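Local structure of cytosol aminopeptidase (3KZW) at residues A[104-108]-A[109-113]; A[318-322]-A[323-327]; A[160-163]-A[164-167]; A[506-509]-A[510-514]. The protein probably removes amino-terminal residues from peptides as a metal-dependent leucyl aminopeptidase of the cytosol aminopeptidase family, here assembled from six chains. One frame throughout, in Å; residues are numbered along the deposited sequence.

Contact 1 of 4, residues A[104-108]-A[109-113]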
# COMPACT_ATOMS: atom_id res chain seq x y z
N LYS A 104 -30.63 21.07 38.28
CA LYS A 104 -29.64 20.65 39.27
C LYS A 104 -28.36 20.17 38.59
O LYS A 104 -27.26 20.49 39.03
CB LYS A 104 -30.19 19.52 40.15
CG LYS A 104 -31.45 19.85 40.94
CD LYS A 104 -31.90 18.64 41.76
CE LYS A 104 -33.34 18.77 42.23
NZ LYS A 104 -33.51 19.78 43.32
N THR A 105 -28.52 19.42 37.50
CA THR A 105 -27.39 18.80 36.80
C THR A 105 -27.13 19.44 35.44
O THR A 105 -26.94 18.74 34.44
CB THR A 105 -27.60 17.27 36.64
OG1 THR A 105 -28.84 17.02 35.96
CG2 THR A 105 -27.61 16.57 37.99
N ARG A 106 -27.13 20.77 35.40
CA ARG A 106 -26.91 21.51 34.16
C ARG A 106 -25.48 22.03 34.06
O ARG A 106 -25.10 22.97 34.76
CB ARG A 106 -27.92 22.65 34.02
CG ARG A 106 -27.97 23.27 32.63
CD ARG A 106 -29.11 24.27 32.49
NE ARG A 106 -28.90 25.48 33.29
CZ ARG A 106 -29.59 26.61 33.15
NH1 ARG A 106 -30.53 26.71 32.22
NH2 ARG A 106 -29.33 27.65 33.93
N SER A 107 -24.69 21.41 33.19
CA SER A 107 -23.29 21.75 32.99
C SER A 107 -23.12 22.97 32.09
O SER A 107 -24.09 23.47 31.52
CB SER A 107 -22.53 20.56 32.41
OG SER A 107 -23.08 20.17 31.16
N TYR A 108 -21.88 23.45 31.98
CA TYR A 108 -21.54 24.55 31.07
C TYR A 108 -21.71 24.13 29.61
O TYR A 108 -22.10 24.94 28.76
CB TYR A 108 -20.12 25.05 31.33
CG TYR A 108 -19.68 26.19 30.43
CD1 TYR A 108 -20.14 27.49 30.63
CD2 TYR A 108 -18.79 25.96 29.38
CE1 TYR A 108 -19.74 28.53 29.81
CE2 TYR A 108 -18.38 27.00 28.54
CZ TYR A 108 -18.86 28.28 28.76
OH TYR A 108 -18.46 29.31 27.94
N GLN A 109 -21.41 22.86 29.32
CA GLN A 109 -21.63 22.28 28.00
C GLN A 109 -23.11 22.35 27.62
O GLN A 109 -23.46 22.71 26.50
CB GLN A 109 -21.14 20.83 27.96
CG GLN A 109 -21.18 20.18 26.58
CD GLN A 109 -20.89 18.69 26.63
OE1 GLN A 109 -19.87 18.23 26.12
NE2 GLN A 109 -21.79 17.93 27.24
N ASP A 110 -23.98 22.01 28.58
CA ASP A 110 -25.43 22.10 28.40
C ASP A 110 -25.85 23.51 28.01
O ASP A 110 -26.65 23.69 27.10
CB ASP A 110 -26.18 21.64 29.66
CG ASP A 110 -26.05 20.14 29.92
OD1 ASP A 110 -25.89 19.36 28.95
OD2 ASP A 110 -26.11 19.73 31.10
N MET A 111 -25.29 24.51 28.70
CA MET A 111 -25.57 25.93 28.42
C MET A 111 -25.18 26.31 26.99
O MET A 111 -25.90 27.04 26.32
CB MET A 111 -24.87 26.85 29.42
CG MET A 111 -25.39 26.78 30.86
SD MET A 111 -24.34 27.74 31.99
CE MET A 111 -24.78 27.04 33.60
N LEU A 112 -24.03 25.80 26.54
CA LEU A 112 -23.57 26.03 25.16
C LEU A 112 -24.49 25.37 24.14
O LEU A 112 -24.75 25.92 23.07
CB LEU A 112 -22.13 25.53 24.97
CG LEU A 112 -20.99 26.24 25.70
CD1 LEU A 112 -19.68 25.51 25.46
CD2 LEU A 112 -20.88 27.70 25.29
N LYS A 113 -24.99 24.18 24.49
CA LYS A 113 -25.93 23.45 23.66
C LYS A 113 -27.29 24.15 23.60
O LYS A 113 -27.93 24.19 22.55
CB LYS A 113 -26.08 22.01 24.17
CG LYS A 113 -26.75 21.06 23.19
CD LYS A 113 -26.89 19.65 23.77
CE LYS A 113 -25.58 18.87 23.70
NZ LYS A 113 -25.72 17.52 24.33

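Contact 2 of 4, residues A[318-322]-A[323-327]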
# COMPACT_ATOMS: atom_id res chain seq x y z
N GLU A 318 -6.88 39.43 20.21
CA GLU A 318 -8.06 40.22 19.87
C GLU A 318 -9.04 40.28 21.04
O GLU A 318 -9.58 41.35 21.35
CB GLU A 318 -8.74 39.67 18.61
CG GLU A 318 -10.12 40.26 18.29
CD GLU A 318 -10.07 41.69 17.75
OE1 GLU A 318 -8.97 42.25 17.59
OE2 GLU A 318 -11.15 42.26 17.47
N ALA A 319 -9.26 39.14 21.68
CA ALA A 319 -10.16 39.06 22.83
C ALA A 319 -9.59 39.80 24.04
O ALA A 319 -10.31 40.54 24.71
CB ALA A 319 -10.44 37.61 23.18
N ALA A 320 -8.30 39.60 24.30
CA ALA A 320 -7.63 40.24 25.44
C ALA A 320 -7.65 41.76 25.35
O ALA A 320 -7.84 42.44 26.37
CB ALA A 320 -6.20 39.72 25.57
N SER A 321 -7.47 42.29 24.14
CA SER A 321 -7.43 43.74 23.92
C SER A 321 -8.81 44.38 24.01
O SER A 321 -8.96 45.47 24.57
CB SER A 321 -6.77 44.07 22.58
OG SER A 321 -7.54 43.57 21.49
N ARG A 322 -9.82 43.70 23.47
CA ARG A 322 -11.20 44.19 23.51
C ARG A 322 -11.81 44.10 24.90
O ARG A 322 -12.69 44.89 25.25
CB ARG A 322 -12.08 43.44 22.50
CG ARG A 322 -11.94 43.95 21.08
CD ARG A 322 -12.77 43.12 20.11
NE ARG A 322 -14.21 43.35 20.26
CZ ARG A 322 -15.15 42.70 19.59
NH1 ARG A 322 -14.83 41.77 18.70
NH2 ARG A 322 -16.43 42.99 19.80
N LEU A 323 -11.33 43.15 25.70
CA LEU A 323 -11.73 43.03 27.10
C LEU A 323 -10.88 43.93 27.99
O LEU A 323 -11.17 44.07 29.18
CB LEU A 323 -11.65 41.58 27.57
CG LEU A 323 -12.61 40.55 26.95
CD1 LEU A 323 -12.42 39.20 27.61
CD2 LEU A 323 -14.06 41.00 27.04
N GLN A 324 -9.85 44.54 27.41
CA GLN A 324 -8.92 45.43 28.11
C GLN A 324 -8.34 44.78 29.37
O GLN A 324 -8.34 45.37 30.45
CB GLN A 324 -9.58 46.77 28.43
CG GLN A 324 -9.80 47.66 27.21
CD GLN A 324 -10.70 48.85 27.49
OE1 GLN A 324 -11.75 48.71 28.13
NE2 GLN A 324 -10.29 50.02 27.02
N LEU A 325 -7.84 43.55 29.20
CA LEU A 325 -7.27 42.78 30.30
C LEU A 325 -5.92 43.35 30.73
O LEU A 325 -5.10 43.71 29.88
CB LEU A 325 -7.12 41.31 29.91
CG LEU A 325 -8.37 40.51 29.52
CD1 LEU A 325 -7.98 39.10 29.09
CD2 LEU A 325 -9.40 40.46 30.65
N PRO A 326 -5.69 43.43 32.06
CA PRO A 326 -4.42 43.94 32.58
C PRO A 326 -3.28 42.92 32.45
O PRO A 326 -2.73 42.47 33.46
CB PRO A 326 -4.75 44.24 34.05
CG PRO A 326 -5.84 43.29 34.39
CD PRO A 326 -6.64 43.10 33.14
N VAL A 327 -2.94 42.57 31.22
CA VAL A 327 -1.86 41.63 30.93
C VAL A 327 -0.98 42.12 29.79
O VAL A 327 -1.46 42.79 28.88
CB VAL A 327 -2.38 40.20 30.60
CG1 VAL A 327 -2.90 39.51 31.85
CG2 VAL A 327 -3.45 40.23 29.51

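Contact 3 of 4, residues A[160-163]-A[164-167]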
# COMPACT_ATOMS: atom_id res chain seq x y z
N TYR A 160 -22.11 31.33 13.15
CA TYR A 160 -21.04 31.64 12.20
C TYR A 160 -21.26 30.96 10.86
O TYR A 160 -21.70 29.81 10.79
CB TYR A 160 -19.69 31.24 12.79
CG TYR A 160 -18.51 31.40 11.85
CD1 TYR A 160 -17.91 32.64 11.65
CD2 TYR A 160 -17.99 30.29 11.17
CE1 TYR A 160 -16.83 32.78 10.79
CE2 TYR A 160 -16.91 30.43 10.31
CZ TYR A 160 -16.33 31.67 10.12
OH TYR A 160 -15.26 31.81 9.27
N GLU A 161 -20.97 31.69 9.78
CA GLU A 161 -20.94 31.13 8.44
C GLU A 161 -19.90 31.82 7.56
O GLU A 161 -19.69 33.03 7.67
CB GLU A 161 -22.33 31.13 7.78
CG GLU A 161 -23.03 32.48 7.73
CD GLU A 161 -24.45 32.40 7.18
OE1 GLU A 161 -24.68 31.65 6.19
OE2 GLU A 161 -25.34 33.10 7.72
N PHE A 162 -19.25 31.03 6.71
CA PHE A 162 -18.26 31.54 5.76
C PHE A 162 -18.78 31.37 4.33
O PHE A 162 -18.49 30.38 3.65
CB PHE A 162 -16.92 30.82 5.96
CG PHE A 162 -15.75 31.50 5.30
CD1 PHE A 162 -15.09 32.54 5.93
CD2 PHE A 162 -15.31 31.08 4.05
CE1 PHE A 162 -14.00 33.16 5.32
CE2 PHE A 162 -14.23 31.70 3.43
CZ PHE A 162 -13.57 32.75 4.07
N ASP A 163 -19.58 32.34 3.89
CA ASP A 163 -20.23 32.28 2.58
C ASP A 163 -19.73 33.37 1.63
O ASP A 163 -20.42 33.76 0.68
CB ASP A 163 -21.76 32.34 2.74
CG ASP A 163 -22.25 33.63 3.42
OD1 ASP A 163 -21.44 34.31 4.10
OD2 ASP A 163 -23.45 33.95 3.29
N HIS A 164 -18.51 33.84 1.88
CA HIS A 164 -17.92 34.96 1.14
C HIS A 164 -17.59 34.62 -0.32
O HIS A 164 -17.51 35.51 -1.16
CB HIS A 164 -16.67 35.47 1.87
CG HIS A 164 -16.97 36.04 3.23
ND1 HIS A 164 -17.31 35.24 4.31
CD2 HIS A 164 -16.97 37.31 3.69
CE1 HIS A 164 -17.51 36.01 5.37
NE2 HIS A 164 -17.31 37.26 5.02
N TYR A 165 -17.41 33.33 -0.60
CA TYR A 165 -17.08 32.88 -1.95
C TYR A 165 -18.26 32.20 -2.65
O TYR A 165 -18.11 31.65 -3.74
CB TYR A 165 -15.84 31.98 -1.93
CG TYR A 165 -14.58 32.73 -1.56
CD1 TYR A 165 -13.83 33.38 -2.54
CD2 TYR A 165 -14.14 32.81 -0.24
CE1 TYR A 165 -12.68 34.09 -2.21
CE2 TYR A 165 -13.00 33.51 0.10
CZ TYR A 165 -12.27 34.15 -0.89
OH TYR A 165 -11.13 34.85 -0.57
N LYS A 166 -19.43 32.26 -2.02
CA LYS A 166 -20.66 31.76 -2.60
C LYS A 166 -21.33 32.86 -3.41
O LYS A 166 -21.41 34.01 -2.97
CB LYS A 166 -21.62 31.28 -1.50
CG LYS A 166 -21.07 30.17 -0.61
CD LYS A 166 -21.32 28.79 -1.20
CE LYS A 166 -20.98 27.71 -0.19
NZ LYS A 166 -21.30 26.36 -0.71
N SER A 167 -21.82 32.51 -4.60
CA SER A 167 -22.57 33.44 -5.43
C SER A 167 -23.97 33.66 -4.87
O SER A 167 -24.53 34.75 -5.00
CB SER A 167 -22.65 32.93 -6.87
OG SER A 167 -21.39 32.97 -7.50
O HOH W 1 -17.80 30.79 1.09

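Contact 4 of 4, residues A[506-509]-A[510-514]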
# COMPACT_ATOMS: atom_id res chain seq x y z
N PRO A 506 -11.13 29.91 24.05
CA PRO A 506 -11.87 30.02 25.32
C PRO A 506 -11.02 29.72 26.55
O PRO A 506 -11.13 30.43 27.55
CB PRO A 506 -12.98 28.97 25.17
CG PRO A 506 -13.16 28.82 23.72
CD PRO A 506 -11.80 28.98 23.12
N THR A 507 -10.18 28.69 26.47
CA THR A 507 -9.33 28.27 27.58
C THR A 507 -8.29 29.33 27.96
O THR A 507 -8.17 29.69 29.14
CB THR A 507 -8.64 26.91 27.29
OG1 THR A 507 -9.64 25.89 27.14
CG2 THR A 507 -7.69 26.52 28.42
N ILE A 508 -7.56 29.82 26.97
CA ILE A 508 -6.47 30.78 27.22
C ILE A 508 -7.00 32.14 27.69
O ILE A 508 -6.43 32.74 28.59
CB ILE A 508 -5.54 30.94 25.98
CG1 ILE A 508 -4.97 29.58 25.55
CG2 ILE A 508 -4.42 31.95 26.24
CD1 ILE A 508 -4.14 28.85 26.62
N VAL A 509 -8.10 32.60 27.08
CA VAL A 509 -8.75 33.84 27.49
C VAL A 509 -9.16 33.77 28.97
O VAL A 509 -8.90 34.71 29.74
CB VAL A 509 -9.96 34.19 26.58
CG1 VAL A 509 -10.83 35.28 27.21
CG2 VAL A 509 -9.48 34.63 25.21
N GLN A 510 -9.78 32.66 29.35
CA GLN A 510 -10.17 32.43 30.74
C GLN A 510 -8.96 32.45 31.68
O GLN A 510 -9.04 33.00 32.77
CB GLN A 510 -10.95 31.11 30.86
CG GLN A 510 -11.54 30.83 32.23
CD GLN A 510 -12.48 31.92 32.71
OE1 GLN A 510 -12.33 32.44 33.82
NE2 GLN A 510 -13.46 32.28 31.87
N TRP A 511 -7.86 31.84 31.23
CA TRP A 511 -6.61 31.83 31.98
C TRP A 511 -6.01 33.23 32.11
O TRP A 511 -5.51 33.60 33.17
CB TRP A 511 -5.60 30.87 31.34
CG TRP A 511 -4.29 30.83 32.06
CD1 TRP A 511 -4.00 30.12 33.20
CD2 TRP A 511 -3.09 31.53 31.71
NE1 TRP A 511 -2.70 30.33 33.57
CE2 TRP A 511 -2.11 31.19 32.67
CE3 TRP A 511 -2.74 32.40 30.67
CZ2 TRP A 511 -0.81 31.70 32.63
CZ3 TRP A 511 -1.45 32.91 30.63
CH2 TRP A 511 -0.50 32.56 31.61
N LEU A 512 -6.08 33.99 31.02
CA LEU A 512 -5.58 35.37 31.00
C LEU A 512 -6.38 36.28 31.93
O LEU A 512 -5.83 37.22 32.50
CB LEU A 512 -5.60 35.94 29.58
CG LEU A 512 -4.54 35.46 28.59
CD1 LEU A 512 -4.83 36.04 27.21
CD2 LEU A 512 -3.13 35.83 29.03
N LYS A 513 -7.67 35.99 32.07
CA LYS A 513 -8.56 36.74 32.97
C LYS A 513 -8.17 36.58 34.43
O LYS A 513 -8.55 37.40 35.27
CB LYS A 513 -10.01 36.30 32.77
CG LYS A 513 -10.71 36.92 31.57
CD LYS A 513 -12.12 36.36 31.38
CE LYS A 513 -13.07 36.84 32.47
NZ LYS A 513 -14.43 36.24 32.33
N GLN A 514 -7.40 35.53 34.74
CA GLN A 514 -7.04 35.20 36.11
C GLN A 514 -5.61 35.62 36.50
O GLN A 514 -5.10 35.21 37.54
CB GLN A 514 -7.24 33.70 36.35
CG GLN A 514 -8.70 33.25 36.26
CD GLN A 514 -8.86 31.74 36.34
OE1 GLN A 514 -7.94 31.01 36.71
NE2 GLN A 514 -10.06 31.26 36.00

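Contact 1 of 4, residues A[104-108]-A[109-113]
Ser107 and Asp110 form a capping box at the start of helix 108-124, where the loop after strand 91-101 turns into the helix within the N-terminal domain. Each residue serves the other's backbone. Asp110 N donates to Ser107 OG at 3.3 Å, the N-cap bond, and Ser107 N returns a bond of 3.0 Å to Asp110 OD2, reaching that oxygen from above the carboxylate plane, 35° out of it. The serine hydroxyl stands between its own N and carbonyl carbon (chi1 60°), which brings OG within reach of Asp110 N; a weak bond from OG to Asp110 OD2 adds to the box. Behind the cap the ordinary helical pattern begins, with Met111 N bonded to Ser107 O and Leu112 N to Tyr108 O. On the helix flank Leu112 lies against the CD2-CE2 side of the Tyr108 ring: CD1 approaches CE2 at 3.7 Å, while CD2 sits 3.9 Å from the phenolic OH. Arg106 lays its CG 3.8 Å from Asp110 CB, but its guanidinium leads off to a salt bridge with Asp142. Helix 144-157 packs alongside, touching Tyr108 at Ile153 and Met111 at Ala150. Asp110 OD2 thus gathers two donors from one residue, and a carboxylate at the amino end of a helix is probably favoured in its charged form by the helix end.

Contact 2 of 4, residues A[318-322]-A[323-327]
Ala320 and Leu325 meet in the Schellman motif that closes helix 308-322 in the catalytic domain, just before the chain enters strand 328-338; residues 318-327 hold the last turn and the exit. The backbone bonds define it. Leu323 N still bonds to Ala319 O in helical fashion, at 3.0 Å. Gln324 then takes positive phi (53°) as the C-prime residue, and the chain folds back so that Leu325 N meets Ala320 O at 3.0 Å, almost straight at 176°. The inner bond, Gln324 N to Ser321 O at 3.1 Å, is weak. Ala320 O thus gains a straight bond and Ser321 O a weak one beyond the regular helix. Pro326 next centres an inverse gamma turn, closed by a weak bond from Val327 N to Leu325 O.

The polar contacts involve Arg322 and Glu318. Arg322 makes a long salt bridge of 3.9 Å from NH1 to Glu318 OE2, while NH2 bonds to Gln198 and Glu318 OE1 is hydrogen-bonded to His226.

Apolar packing ties the motif to its surroundings: Leu323 lies on Ser195 of helix 188-208, and Leu325 on Leu512 of helix 505-512. Leu325 holds its CG anti to the carbonyl carbon (chi1 -61°), which brings CD1 back to 4.0 Å from Ala320 CB.

Contact 3 of 4, residues A[160-163]-A[164-167]
Phe162, His164 and Tyr165 cluster around a type I beta turn, Asp163 to Lys166, in the surface loop between helix 144-157 and strand 175-180. The turn is closed by Lys166 N bonding to Asp163 O at 3.2 Å; the donor lies well above the carbonyl plane, 69° out of it. A water molecule ties the loop a second time, donating to Phe162 O at 2.7 Å and accepting from Tyr165 N at 3.1 Å, which links the residue before the turn to the turn's third position.

Among the rings, His164 ND1 rests over one face of Phe162, toward the rim and 3.9 Å from CD1. The two ring planes are inclined by 41°. Tyr165 runs beside Phe162 in the same direction and receives Phe162 CE2 at the edge of its ring, 3.8 Å from CD2. With CG anti to the backbone N (chi1 -165°), the Phe162 ring meets His164 over one face and Tyr165 from another direction, at CE2. Aliphatic packing is slighter: Lys166 CG lies 4.1 Å from Asp163 CB.

The Lys166 ammonium leaves the turn to bond with Ser447 O and Ala450 O of the second subunit, whose Ile449 packs on both Phe162 and Tyr165. Within its own chain the loop borders helix 188-208, where Phe162 touches Asp205 and Asn208 and Tyr160 OH is hydrogen-bonded to both.

Contact 4 of 4, residues A[506-509]-A[510-514]
Four consecutive i to i+4 backbone bonds join residues 506-509 to 510-513 near the end of helix 505-512: Gln510 N to Pro506 O, Trp511 N to Thr507 O, Leu512 N to Ile508 O at 2.8 Å, and Lys513 N to Val509 O. Side-chain contact along the helix is sparse. Ile508 CG2 meets Leu512 CD1 at 4.2 Å, one turn apart, and both residues continue onto Ile316 of helix 308-322. Trp511 has its CG anti to the backbone N (chi1 179°), which carries the indole away from the preceding turn to Val386 and Met388 of strand 386-391. Lys513 brings CG to 3.4 Å from Val509 O, and its ammonium forms a salt bridge with Glu192. Thr507 OG1 bonds to Glu429. Near the chain terminus Gln514 NE2 gives Gln510 OE1 a weak bond of 3.4 Å. The chemistry is therefore divided: backbone bonds carry the contact itself, while the side chains are largely spent on other elements, apolar ones on strand 386-391 and helix 308-322 and polar ones on Glu429 and Glu192.

Contact 4 is the buried one of the four, contacts 1 and 2 are partly buried, and contact 3 lies at the surface, where a second subunit meets it. Contacts 2 and 4 touch directly: Ala319 CB packs on Val509 CG2 at 3.7 Å, joining helices 308-322 and 505-512. Contacts 1 and 3 both belong to the N-terminal domain, one at the start of helix 108-124 and the other in the loop after helix 144-157. The chemistry follows position. Side chains cap the helix in contact 1, backbone bonds chiefly close it in contact 2, a turn bond, water and rings shape contact 3, and contact 4 rests on i to i+4 bonds, its apolar side chains packed onto other elements.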